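CDP-4-keto-6-deoxy-D-glucose-3-dehydrase (Yersinia pseudotuberculosis, PDB 3BB8) is a pyridoxal-phosphate enzyme of the aspartate aminotransferase fold that probably removes the C3 hydroxyl from CDP-4-keto-6-deoxy-D-glucose in making deoxysugars for lipopolysaccharide. Local coordinates at residues Phe136-Ile141 against Thr399-Ile404. The protein carries 1 engineered substitution. Sequence-based numbering, arbitrary orientation.
Sequences FVDVDI and TNTDRI
D138, in a break of strand 133-140, and V139, where the strand weakly resumes, run past the first turn of helix 399-407, the CA atoms of V139 and N400 lying 6.0 Å apart. The D138 carboxylate meets that turn with both oxygens. OD1 accepts from the backbone N of T401 at 2.9 Å through its syn lone pair, and OG1 of T401 donates to the same OD1 at 2.7 Å, arriving nearly in line with the C-O bond. OD2 takes the backbone N of N400 at 3.0 Å, on the syn side and 19° out of the carboxylate plane. A chi1 of -158° sets CG of D138 anti to its own backbone N, and the two oxygens turn from there onto the helix N-H groups. Two N-H groups and one hydroxyl thus fix the carboxylate's rotation, and because N-H groups of a first turn sit at the positive end of the helix dipole, they would be expected to stabilise its negative charge. Strand 133-140 belongs to the mixed central sheet of the aspartate aminotransferase fold, where it pairs in parallel with strands 112-115 and 393-394; the bonds from D138 therefore tie the sheet to the start of a helix that follows soon after 393-394. Further into the helix the contact turns apolar: CG2 of V139 touches CD1 of I404 at 3.5 Å. CD1 of I141 lies 3.8 Å from CD of R403 and also reaches NH1, the two side chains crossing at about a right angle. The R403 guanidinium is held by salt bridges to E332 and E353, while T350 of strand 347-351 packs against both I141 and R403.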
loop_
_atom_site.group_PDB
_atom_site.type_symbol
_atom_site.label_atom_id
_atom_site.label_comp_id
_atom_site.label_asym_id
_atom_site.label_seq_id
_atom_site.Cartn_x
_atom_site.Cartn_y
_atom_site.Cartn_z
ATOM N N PHE A 136 -14.625 -4.329 22.348
ATOM C CA PHE A 136 -15.640 -3.340 21.978
ATOM C C PHE A 136 -16.586 -2.845 23.078
ATOM O O PHE A 136 -16.915 -3.577 24.012
ATOM C CB PHE A 136 -16.531 -3.876 20.848
ATOM C CG PHE A 136 -15.779 -4.454 19.679
ATOM C CD1 PHE A 136 -15.409 -5.796 19.670
ATOM C CD2 PHE A 136 -15.483 -3.664 18.565
ATOM C CE1 PHE A 136 -14.757 -6.353 18.567
ATOM C CE2 PHE A 136 -14.834 -4.203 17.459
ATOM C CZ PHE A 136 -14.469 -5.554 17.458
ATOM N N VAL A 137 -17.020 -1.593 22.935
ATOM C CA VAL A 137 -18.005 -0.969 23.822
ATOM C C VAL A 137 -18.970 -0.230 22.892
ATOM O O VAL A 137 -18.578 0.227 21.817
ATOM C CB VAL A 137 -17.391 0.034 24.825
ATOM C CG1 VAL A 137 -16.517 -0.702 25.812
ATOM C CG2 VAL A 137 -16.618 1.116 24.092
ATOM N N ASP A 138 -20.226 -0.112 23.302
ATOM C CA ASP A 138 -21.245 0.529 22.480
ATOM C C ASP A 138 -21.019 2.007 22.167
ATOM O O ASP A 138 -20.251 2.694 22.838
ATOM C CB ASP A 138 -22.616 0.337 23.140
ATOM C CG ASP A 138 -23.765 0.480 22.159
ATOM O OD1 ASP A 138 -23.657 -0.031 21.024
ATOM O OD2 ASP A 138 -24.786 1.089 22.532
ATOM N N VAL A 139 -21.687 2.481 21.121
ATOM C CA VAL A 139 -21.594 3.879 20.716
ATOM C C VAL A 139 -22.872 4.609 21.128
ATOM O O VAL A 139 -23.776 4.021 21.732
ATOM C CB VAL A 139 -21.436 4.016 19.189
ATOM C CG1 VAL A 139 -20.136 3.367 18.735
ATOM C CG2 VAL A 139 -22.626 3.382 18.492
ATOM N N ASP A 140 -22.943 5.895 20.798
ATOM C CA ASP A 140 -24.107 6.708 21.128
ATOM C C ASP A 140 -24.742 7.299 19.874
ATOM O O ASP A 140 -24.043 7.690 18.938
ATOM C CB ASP A 140 -23.721 7.825 22.099
ATOM C CG ASP A 140 -24.788 8.898 22.206
ATOM O OD1 ASP A 140 -24.784 9.828 21.374
ATOM O OD2 ASP A 140 -25.631 8.809 23.125
ATOM N N ILE A 141 -26.069 7.361 19.861
ATOM C CA ILE A 141 -26.788 8.201 18.910
ATOM C C ILE A 141 -27.277 9.486 19.570
ATOM O O ILE A 141 -27.653 9.489 20.742
ATOM C CB ILE A 141 -27.991 7.460 18.299
ATOM C CG1 ILE A 141 -27.552 6.109 17.729
ATOM C CG2 ILE A 141 -28.649 8.308 17.222
ATOM C CD1 ILE A 141 -28.685 5.123 17.551
ATOM N N THR A 399 -26.251 -2.455 21.888
ATOM C CA THR A 399 -27.606 -2.033 21.518
ATOM C C THR A 399 -27.645 -0.933 20.457
ATOM O O THR A 399 -28.287 -1.088 19.418
ATOM C CB THR A 399 -28.384 -1.551 22.767
ATOM O OG1 THR A 399 -28.518 -2.642 23.690
ATOM C CG2 THR A 399 -29.772 -1.035 22.386
ATOM N N ASN A 400 -26.957 0.175 20.713
ATOM C CA ASN A 400 -26.939 1.276 19.756
ATOM C C ASN A 400 -26.253 0.896 18.454
ATOM O O ASN A 400 -26.658 1.353 17.378
ATOM C CB ASN A 400 -26.272 2.502 20.377
ATOM C CG ASN A 400 -27.169 3.190 21.393
ATOM O OD1 ASN A 400 -26.760 4.127 22.080
ATOM N ND2 ASN A 400 -28.407 2.729 21.483
ATOM N N THR A 401 -25.227 0.050 18.554
ATOM C CA THR A 401 -24.486 -0.406 17.383
ATOM C C THR A 401 -25.422 -1.196 16.489
ATOM O O THR A 401 -25.448 -0.998 15.279
ATOM C CB THR A 401 -23.305 -1.330 17.776
ATOM O OG1 THR A 401 -22.414 -0.624 18.645
ATOM C CG2 THR A 401 -22.550 -1.784 16.541
ATOM N N ASP A 402 -26.182 -2.104 17.094
ATOM C CA ASP A 402 -27.137 -2.910 16.339
ATOM C C ASP A 402 -28.188 -2.003 15.715
ATOM O O ASP A 402 -28.617 -2.212 14.577
ATOM C CB ASP A 402 -27.827 -3.932 17.251
ATOM C CG ASP A 402 -27.004 -5.184 17.445
ATOM O OD1 ASP A 402 -26.466 -5.691 16.440
ATOM O OD2 ASP A 402 -26.906 -5.666 18.593
ATOM N N ARG A 403 -28.600 -0.988 16.463
ATOM C CA ARG A 403 -29.607 -0.073 15.949
ATOM C C ARG A 403 -29.047 0.633 14.717
ATOM O O ARG A 403 -29.764 0.866 13.740
ATOM C CB ARG A 403 -29.995 0.956 17.014
ATOM C CG ARG A 403 -31.348 1.589 16.756
ATOM C CD ARG A 403 -31.609 2.769 17.660
ATOM N NE ARG A 403 -32.840 3.455 17.281
ATOM C CZ ARG A 403 -33.078 4.742 17.513
ATOM N NH1 ARG A 403 -32.166 5.491 18.126
ATOM N NH2 ARG A 403 -34.229 5.278 17.130
ATOM N N ILE A 404 -27.756 0.958 14.759
ATOM C CA ILE A 404 -27.124 1.642 13.640
ATOM C C ILE A 404 -27.056 0.711 12.450
ATOM O O ILE A 404 -27.315 1.109 11.316
ATOM C CB ILE A 404 -25.692 2.122 14.005
ATOM C CG1 ILE A 404 -25.776 3.226 15.068
ATOM C CG2 ILE A 404 -24.979 2.635 12.765
ATOM C CD1 ILE A 404 -24.434 3.759 15.514
#